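Local coordinates for SusD superfamily protein (Bacteroides vulgatus ATCC 8482, PDB 3JQ0), which probably binds nutrients, most likely glycans, at the bacterial outer membrane as a member of the SusD family, at residues N29-L33 with Y113-H117; Y72-Y76 with W122-V126; I82-I86 with A107-R111. One frame throughout, in Å; residues are numbered along the deposited sequence. Where two conformers were deposited one is given.

Contact 1 (N29-L33 with Y113-H117); sequences NFFLL and YLYFH
Phe30, Tyr113 and His117 form a buried aromatic cluster that bridges two helices, 27-34 and 97-122, in the interior of the helical SusD fold. The two segments run at 36° to each other and their axes come no closer than 12.1 Å, so large side chains such as these three span the gap. Phe30 reaches across from its helix, and Tyr113 and His117 both approach it from the same side. The Tyr113 ring meets it as a T-shaped pair, presenting an edge to the Phe30 face with planes at 86° and centroids 5.4 Å apart. Tyr113 CE2 lies 3.9 Å from Phe30 CZ, while Tyr113 OH stands over the Phe30 face nearer CD2. The His117 ring is almost parallel to that of Phe30 but slid aside, so overlap is slight and the closest pair is Phe30 CD1 with His117 NE2 at 3.3 Å. Leu114 CD2 touches the Phe30 edge at CZ (3.8 Å), and Leu33 CD1 lies 4.2 Å from His117 ND1.

Within helix 97-122 the two polar rings are locked one turn apart. His117 NE2 donates an almost straight bond of 3.0 Å to Tyr113 OH, which lies in the imidazole plane, and ND1 is bonded to the Tyr450 hydroxyl. With both nitrogens bonded, the buried imidazole has its polar atoms satisfied and its ring rotation fixed. Tyr113 CG is trans to the main-chain nitrogen (chi1 179°), which swings the phenol across to Phe30 and brings its hydroxyl to His117. Around the cluster, Leu33 and Leu114 both pack on Met75 of helix 75-91, and Tyr113 leans on Leu188 of helix 182-199.

Contact 2 (Y72-Y76 with W122-V126); sequences YGDMY and WGDVV
The indole of Trp122 carries Tyr72 over one face and the methyl of selenomethionine Met75 at its rim, where Met75 CE is 4.0 Å from Trp122 CZ3. Tyr72 covers that face twice. Its ring turns an edge to the five-membered ring, planes 68° apart, with Tyr72 CD1 3.7 Å from Trp122 CD2; its CA makes a CH-pi contact 3.9 Å from the centroid of the six-membered ring. Trp122 CG sits beside the backbone N (chi1 -75°), which directs the indole over Tyr72, while NE1 bonds to Pro474 O. Were an alanine here instead, Tyr72 would probably lose the surface it packs on and Pro474 O its donor.

The second phenol, Tyr76, works through its hydroxyl: OH donates to Val126 O over 2.7 Å, in the carbonyl plane on a lone pair (128° at the oxygen), and passes Val125 CB at 3.3 Å. One water links Tyr72 OH to Asp124 O; another donates to Tyr76 OH and accepts from Val126 N, so tyrosines suit a loop with main-chain polar groups to satisfy. Gly73, at positive phi, lies where a side chain would crowd Met75 CE, and Gly123, also at positive phi, is the first to leave helical geometry. The contact ties the start of helix 75-91 to the chain leaving helix 97-122, within the helical, TPR-related SusD fold.

Contact 3 (I82-I86 with A107-R111); sequences INQMI and AYGMR
Ile82 and Ile86 pack on Ala107 at the heart of an antiparallel helix pair, consistent with the TPR-like architecture of SusD proteins. The segments lie at 156°, axes 9.5 Å apart, and the small Ala107 permits a close approach: its CB is 3.6 Å from Ile86 CG1, and its carbonyl O lies 3.3 Å from Ile82 CG2. Branching at CB lets each isoleucine touch more than one partner, Ile82 setting CG2 on Ala107 and CD1 beside Met110. Ile86 also sends CG2 to within 3.5 Å of Tyr108 OH and CD1 over the Tyr108 ring, off-centre.

Packing is looser on the flank facing helix 9-25, where Met85 CG stays 4.3 Å from Ala107 CB and Met110 meets Ile82 CD1 through its CB. The opposite flank is polar, with Tyr108 partly exposed. There Arg111, whose CG is trans to the main-chain N (chi1 -175°), bends at chi3 to lay one guanidinium face against Ile86 CD1 while NH2 pairs with Asp159. Asn83 is held too, its ND2 bonded to Tyr128 O and Asp130 O. Arg111 NH1 donates within the guanidinium plane to Asn83 OD1 (2.8 Å, 162°), approaching from well above the amide plane.

From the N terminus, the chain first contributes 29-33, then 72-76 and 82-86, before returning along helix 97-122 through 107-111 and 113-117 to the exit at 122-126. Contact 3 closes the shortest loop, made of the end of helix 75-91, the connection and the start of helix 97-122, and is nested inside the loops of both contact 1 and contact 2. Contacts 1 and 2 cross, since contact 1 opens before 72-76 and closes before 122-126. They also touch, through Leu33 and Met75, while Leu114 meets Ile82 to join contact 1 to contact 3. Together they tie helix 27-34 and the segment after helix 97-122 to one helical hairpin.

Contact 1 (N29-L33 with Y113-H117)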
loop_
_atom_site.group_PDB
_atom_site.type_symbol
_atom_site.label_atom_id
_atom_site.label_comp_id
_atom_site.label_asym_id
_atom_site.label_seq_id
_atom_site.Cartn_x
_atom_site.Cartn_y
_atom_site.Cartn_z
ATOM N N ASN A 29 8.997 -2.830 3.120
ATOM C CA ASN A 29 8.635 -4.166 2.647
ATOM C C ASN A 29 7.172 -4.284 2.277
ATOM O O ASN A 29 6.854 -4.967 1.297
ATOM C CB ASN A 29 9.007 -5.221 3.664
ATOM C CG ASN A 29 10.468 -5.560 3.692
ATOM O OD1 ASN A 29 11.234 -5.152 2.839
ATOM N ND2 ASN A 29 10.852 -6.360 4.691
ATOM N N PHE A 30 6.262 -3.637 2.989
ATOM C CA PHE A 30 4.843 -3.699 2.608
ATOM C C PHE A 30 4.648 -3.084 1.241
ATOM O O PHE A 30 3.860 -3.586 0.439
ATOM C CB PHE A 30 3.941 -3.007 3.654
ATOM C CG PHE A 30 4.029 -3.583 5.043
ATOM C CD1 PHE A 30 4.271 -4.951 5.281
ATOM C CD2 PHE A 30 3.858 -2.767 6.155
ATOM C CE1 PHE A 30 4.369 -5.449 6.574
ATOM C CE2 PHE A 30 3.951 -3.272 7.447
ATOM C CZ PHE A 30 4.233 -4.608 7.653
ATOM N N PHE A 31 5.312 -1.958 0.954
ATOM C CA PHE A 31 5.311 -1.387 -0.378
ATOM C C PHE A 31 5.807 -2.377 -1.418
ATOM O O PHE A 31 5.170 -2.597 -2.445
ATOM C CB PHE A 31 6.100 -0.085 -0.413
ATOM C CG PHE A 31 6.440 0.397 -1.792
ATOM C CD1 PHE A 31 5.469 0.950 -2.633
ATOM C CD2 PHE A 31 7.738 0.230 -2.267
ATOM C CE1 PHE A 31 5.855 1.370 -3.914
ATOM C CE2 PHE A 31 8.098 0.644 -3.535
ATOM C CZ PHE A 31 7.149 1.204 -4.355
ATOM N N LEU A 32 6.983 -2.960 -1.161
ATOM C CA LEU A 32 7.578 -3.856 -2.133
ATOM C C LEU A 32 6.708 -5.068 -2.428
ATOM O O LEU A 32 6.637 -5.529 -3.580
ATOM C CB LEU A 32 8.959 -4.346 -1.669
ATOM C CG LEU A 32 10.099 -3.302 -1.582
ATOM C CD1 LEU A 32 11.362 -4.021 -1.063
ATOM C CD2 LEU A 32 10.313 -2.572 -2.891
ATOM N N LEU A 33 6.083 -5.619 -1.386
ATOM C CA LEU A 33 5.245 -6.780 -1.567
ATOM C C LEU A 33 3.978 -6.434 -2.328
ATOM O O LEU A 33 3.468 -7.285 -3.084
ATOM C CB LEU A 33 4.858 -7.368 -0.187
ATOM C CG LEU A 33 6.010 -8.038 0.565
ATOM C CD1 LEU A 33 5.535 -8.421 1.955
ATOM C CD2 LEU A 33 6.517 -9.256 -0.183
ATOM N N TYR A 113 -2.607 -9.309 10.323
ATOM C CA TYR A 113 -2.130 -8.437 9.256
ATOM C C TYR A 113 -0.824 -8.946 8.651
ATOM O O TYR A 113 -0.643 -9.036 7.435
ATOM C CB TYR A 113 -1.960 -7.018 9.847
ATOM C CG TYR A 113 -1.454 -6.027 8.843
ATOM C CD1 TYR A 113 -2.287 -5.469 7.864
ATOM C CD2 TYR A 113 -0.115 -5.657 8.829
ATOM C CE1 TYR A 113 -1.774 -4.577 6.895
ATOM C CE2 TYR A 113 0.370 -4.757 7.906
ATOM C CZ TYR A 113 -0.423 -4.262 6.935
ATOM O OH TYR A 113 0.101 -3.439 5.945
ATOM N N LEU A 114 0.117 -9.325 9.509
ATOM C CA LEU A 114 1.386 -9.842 9.043
ATOM C C LEU A 114 1.207 -11.191 8.344
ATOM O O LEU A 114 1.772 -11.405 7.271
ATOM C CB LEU A 114 2.407 -9.926 10.184
ATOM C CG LEU A 114 2.827 -8.604 10.789
ATOM C CD1 LEU A 114 3.727 -8.807 11.996
ATOM C CD2 LEU A 114 3.545 -7.705 9.752
ATOM N N TYR A 115 0.434 -12.085 8.939
ATOM C CA TYR A 115 0.188 -13.347 8.299
ATOM C C TYR A 115 -0.504 -13.206 6.951
ATOM O O TYR A 115 -0.290 -14.050 6.055
ATOM C CB TYR A 115 -0.557 -14.344 9.193
ATOM C CG TYR A 115 0.394 -15.089 10.137
ATOM C CD1 TYR A 115 1.257 -16.037 9.659
ATOM C CD2 TYR A 115 0.444 -14.789 11.491
ATOM C CE1 TYR A 115 2.154 -16.691 10.497
ATOM C CE2 TYR A 115 1.281 -15.462 12.351
ATOM C CZ TYR A 115 2.140 -16.410 11.859
ATOM O OH TYR A 115 3.063 -17.086 12.658
ATOM N N PHE A 116 -1.320 -12.157 6.758
ATOM C CA PHE A 116 -2.000 -11.946 5.471
ATOM C C PHE A 116 -1.020 -11.454 4.390
ATOM O O PHE A 116 -1.139 -11.854 3.230
ATOM C CB PHE A 116 -3.197 -11.031 5.669
ATOM C CG PHE A 116 -4.059 -10.851 4.444
ATOM C CD1 PHE A 116 -4.562 -11.934 3.738
ATOM C CD2 PHE A 116 -4.390 -9.576 4.009
ATOM C CE1 PHE A 116 -5.357 -11.768 2.641
ATOM C CE2 PHE A 116 -5.192 -9.412 2.891
ATOM C CZ PHE A 116 -5.696 -10.512 2.211
ATOM N N HIS A 117 -0.017 -10.640 4.744
ATOM C CA HIS A 117 1.095 -10.385 3.817
ATOM C C HIS A 117 1.817 -11.673 3.472
ATOM O O HIS A 117 2.162 -11.949 2.327
ATOM C CB HIS A 117 2.081 -9.382 4.385
ATOM C CG HIS A 117 1.673 -7.954 4.249
ATOM N ND1 HIS A 117 1.602 -7.287 3.052
ATOM C CD2 HIS A 117 1.409 -7.041 5.218
ATOM C CE1 HIS A 117 1.262 -6.037 3.287
ATOM N NE2 HIS A 117 1.120 -5.858 4.596
#

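Contact 2 (Y72-Y76 with W122-V126)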
loop_
_atom_site.group_PDB
_atom_site.type_symbol
_atom_site.label_atom_id
_atom_site.label_comp_id
_atom_site.label_asym_id
_atom_site.label_seq_id
_atom_site.Cartn_x
_atom_site.Cartn_y
_atom_site.Cartn_z
ATOM N N TYR A 72 11.296 -13.872 4.737
ATOM C CA TYR A 72 9.894 -13.513 4.999
ATOM C C TYR A 72 9.770 -12.046 5.418
ATOM O O TYR A 72 8.903 -11.685 6.227
ATOM C CB TYR A 72 9.259 -14.464 6.022
ATOM C CG TYR A 72 9.232 -15.900 5.568
ATOM C CD1 TYR A 72 8.386 -16.345 4.560
ATOM C CD2 TYR A 72 10.152 -16.824 6.111
ATOM C CE1 TYR A 72 8.359 -17.673 4.178
ATOM C CE2 TYR A 72 10.104 -18.173 5.741
ATOM C CZ TYR A 72 9.204 -18.585 4.785
ATOM O OH TYR A 72 9.143 -19.926 4.489
ATOM N N GLY A 73 10.607 -11.193 4.854
ATOM C CA GLY A 73 10.552 -9.782 5.188
ATOM C C GLY A 73 10.858 -9.457 6.631
ATOM O O GLY A 73 10.462 -8.396 7.093
ATOM N N ASP A 74 11.539 -10.360 7.340
ATOM C CA ASP A 74 11.843 -10.231 8.730
ATOM C C ASP A 74 10.581 -10.131 9.609
ATOM O O ASP A 74 10.607 -9.571 10.695
ATOM C CB ASP A 74 12.786 -9.056 8.910
ATOM C CG ASP A 74 13.453 -9.085 10.204
ATOM O OD1 ASP A 74 13.774 -10.184 10.717
ATOM O OD2 ASP A 74 13.622 -7.981 10.760
HETATM N N MSE A 75 9.476 -10.689 9.132
HETATM C CA MSE A 75 8.208 -10.577 9.885
HETATM C C MSE A 75 8.083 -11.488 11.092
HETATM O O MSE A 75 7.375 -11.153 12.037
HETATM C CB MSE A 75 7.032 -10.710 8.939
HETATM C CG MSE A 75 6.870 -9.521 8.024
HETATM SE SE MSE A 75 5.250 -9.678 6.928
HETATM C CE MSE A 75 6.030 -10.140 5.276
ATOM N N TYR A 76 8.800 -12.612 11.093
ATOM C CA TYR A 76 8.629 -13.560 12.191
ATOM C C TYR A 76 9.122 -13.039 13.530
ATOM O O TYR A 76 8.558 -13.343 14.572
ATOM C CB TYR A 76 9.230 -14.916 11.909
ATOM C CG TYR A 76 8.305 -15.749 11.049
ATOM C CD1 TYR A 76 7.245 -16.430 11.616
ATOM C CD2 TYR A 76 8.436 -15.828 9.682
ATOM C CE1 TYR A 76 6.348 -17.194 10.850
ATOM C CE2 TYR A 76 7.539 -16.568 8.889
ATOM C CZ TYR A 76 6.518 -17.257 9.468
ATOM O OH TYR A 76 5.686 -17.990 8.678
ATOM N N TRP A 122 4.186 -15.461 0.184
ATOM C CA TRP A 122 4.852 -16.759 0.269
ATOM C C TRP A 122 3.939 -17.993 0.278
ATOM O O TRP A 122 4.420 -19.065 -0.042
ATOM C CB TRP A 122 5.843 -16.787 1.436
ATOM C CG TRP A 122 7.110 -16.020 1.141
ATOM C CD1 TRP A 122 8.197 -16.518 0.426
ATOM C CD2 TRP A 122 7.437 -14.646 1.457
ATOM N NE1 TRP A 122 9.161 -15.557 0.326
ATOM C CE2 TRP A 122 8.709 -14.392 0.902
ATOM C CE3 TRP A 122 6.789 -13.628 2.132
ATOM C CZ2 TRP A 122 9.329 -13.151 1.058
ATOM C CZ3 TRP A 122 7.410 -12.399 2.255
ATOM C CH2 TRP A 122 8.651 -12.184 1.720
ATOM N N GLY A 123 2.648 -17.826 0.572
ATOM C CA GLY A 123 1.685 -18.939 0.474
ATOM C C GLY A 123 1.664 -19.761 1.737
ATOM O O GLY A 123 1.146 -19.354 2.778
ATOM N N ASP A 124 2.200 -20.993 1.642
ATOM C CA ASP A 124 2.319 -21.905 2.777
ATOM C C ASP A 124 3.469 -21.410 3.664
ATOM O O ASP A 124 4.570 -21.258 3.171
ATOM C CB ASP A 124 2.663 -23.323 2.329
ATOM C CG ASP A 124 1.641 -23.989 1.425
ATOM O OD1 ASP A 124 0.586 -23.446 1.119
ATOM O OD2 ASP A 124 1.939 -25.160 1.089
ATOM N N VAL A 125 3.196 -21.132 4.929
ATOM C CA VAL A 125 4.206 -20.594 5.831
ATOM C C VAL A 125 4.041 -21.227 7.204
ATOM O O VAL A 125 2.987 -21.777 7.532
ATOM C CB VAL A 125 4.113 -19.023 5.940
ATOM C CG1 VAL A 125 4.393 -18.369 4.582
ATOM C CG2 VAL A 125 2.768 -18.542 6.538
ATOM N N VAL A 126 5.078 -21.133 8.038
ATOM C CA VAL A 126 5.019 -21.626 9.391
ATOM C C VAL A 126 4.038 -20.786 10.187
ATOM O O VAL A 126 4.108 -19.553 10.183
ATOM C CB VAL A 126 6.410 -21.631 10.053
ATOM C CG1 VAL A 126 6.285 -22.049 11.547
ATOM C CG2 VAL A 126 7.331 -22.577 9.319
HETATM O O HOH W 1 7.203 -20.763 2.758
HETATM O O HOH W 2 7.498 -20.040 7.084
#

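Contact 3 (I82-I86 with A107-R111)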
loop_
_atom_site.group_PDB
_atom_site.type_symbol
_atom_site.label_atom_id
_atom_site.label_comp_id
_atom_site.label_asym_id
_atom_site.label_seq_id
_atom_site.Cartn_x
_atom_site.Cartn_y
_atom_site.Cartn_z
ATOM N N ILE A 82 4.638 -9.987 19.159
ATOM C CA ILE A 82 3.191 -9.876 19.267
ATOM C C ILE A 82 2.672 -11.033 20.135
ATOM O O ILE A 82 1.778 -10.861 20.975
ATOM C CB ILE A 82 2.507 -9.866 17.874
ATOM C CG1 ILE A 82 2.902 -8.622 17.061
ATOM C CG2 ILE A 82 0.998 -9.957 18.050
ATOM C CD1 ILE A 82 2.542 -8.701 15.578
ATOM N N ASN A 83 3.168 -12.236 19.859
ATOM C CA ASN A 83 2.737 -13.407 20.626
ATOM C C ASN A 83 2.987 -13.258 22.125
ATOM O O ASN A 83 2.149 -13.609 22.967
ATOM C CB ASN A 83 3.425 -14.651 20.106
ATOM C CG ASN A 83 3.006 -15.018 18.671
ATOM O OD1 ASN A 83 1.992 -14.550 18.150
ATOM N ND2 ASN A 83 3.793 -15.861 18.031
ATOM N N GLN A 84 4.123 -12.681 22.469
ATOM C CA GLN A 84 4.409 -12.318 23.851
ATOM C C GLN A 84 3.405 -11.307 24.421
ATOM O O GLN A 84 2.873 -11.515 25.516
ATOM C CB GLN A 84 5.829 -11.779 23.936
ATOM C CG GLN A 84 6.270 -11.388 25.330
ATOM C CD GLN A 84 7.704 -10.934 25.415
ATOM O OE1 GLN A 84 8.428 -10.902 24.409
ATOM N NE2 GLN A 84 8.116 -10.548 26.613
HETATM N N MSE A 85 3.122 -10.232 23.673
HETATM C CA MSE A 85 2.129 -9.281 24.135
HETATM C C MSE A 85 0.785 -9.951 24.378
HETATM O O MSE A 85 0.107 -9.664 25.366
HETATM C CB MSE A 85 1.965 -8.136 23.117
HETATM C CG MSE A 85 1.011 -7.050 23.504
HETATM SE SE MSE A 85 1.727 -5.979 24.950
HETATM C CE MSE A 85 0.235 -4.712 25.106
ATOM N N ILE A 86 0.350 -10.827 23.468
ATOM C CA ILE A 86 -0.931 -11.507 23.638
ATOM C C ILE A 86 -0.952 -12.294 24.961
ATOM O O ILE A 86 -1.910 -12.214 25.755
ATOM C CB ILE A 86 -1.287 -12.427 22.442
ATOM C CG1 ILE A 86 -1.568 -11.578 21.199
ATOM C CG2 ILE A 86 -2.494 -13.349 22.774
ATOM C CD1 ILE A 86 -1.537 -12.351 19.881
ATOM N N ALA A 107 -3.180 -6.477 19.153
ATOM C CA ALA A 107 -2.192 -7.516 18.977
ATOM C C ALA A 107 -2.696 -8.630 18.044
ATOM O O ALA A 107 -1.994 -9.049 17.113
ATOM C CB ALA A 107 -1.746 -8.067 20.329
ATOM N N TYR A 108 -3.922 -9.096 18.288
ATOM C CA TYR A 108 -4.510 -10.100 17.377
ATOM C C TYR A 108 -4.616 -9.514 15.951
ATOM O O TYR A 108 -4.387 -10.236 14.968
ATOM C CB TYR A 108 -5.859 -10.553 17.905
ATOM C CG TYR A 108 -5.816 -11.551 19.036
ATOM C CD1 TYR A 108 -5.252 -12.787 18.862
ATOM C CD2 TYR A 108 -6.345 -11.238 20.286
ATOM C CE1 TYR A 108 -5.228 -13.735 19.885
ATOM C CE2 TYR A 108 -6.334 -12.178 21.325
ATOM C CZ TYR A 108 -5.771 -13.403 21.110
ATOM O OH TYR A 108 -5.765 -14.341 22.132
ATOM N N GLY A 109 -5.001 -8.246 15.829
ATOM C CA GLY A 109 -5.155 -7.629 14.505
ATOM C C GLY A 109 -3.816 -7.552 13.779
ATOM O O GLY A 109 -3.727 -7.906 12.594
HETATM N N MSE A 110 -2.770 -7.085 14.488
HETATM C CA MSE A 110 -1.444 -7.002 13.870
HETATM C C MSE A 110 -0.916 -8.372 13.482
HETATM O O MSE A 110 -0.247 -8.511 12.429
HETATM C CB MSE A 110 -0.459 -6.280 14.768
HETATM C CG MSE A 110 -0.701 -4.776 14.938
HETATM SE SE MSE A 110 0.689 -3.881 15.945
HETATM C CE MSE A 110 0.197 -4.538 17.711
ATOM N N ARG A 111 -1.184 -9.395 14.295
ATOM C CA ARG A 111 -0.721 -10.726 13.935
ATOM C C ARG A 111 -1.365 -11.199 12.624
ATOM O O ARG A 111 -0.694 -11.679 11.700
ATOM C CB ARG A 111 -0.964 -11.743 15.069
ATOM C CG ARG A 111 -0.386 -13.111 14.757
ATOM C CD ARG A 111 -0.246 -13.997 15.950
ATOM N NE ARG A 111 -1.523 -14.490 16.407
ATOM C CZ ARG A 111 -1.666 -15.244 17.496
ATOM N NH1 ARG A 111 -0.647 -15.453 18.278
ATOM N NH2 ARG A 111 -2.832 -15.729 17.789
#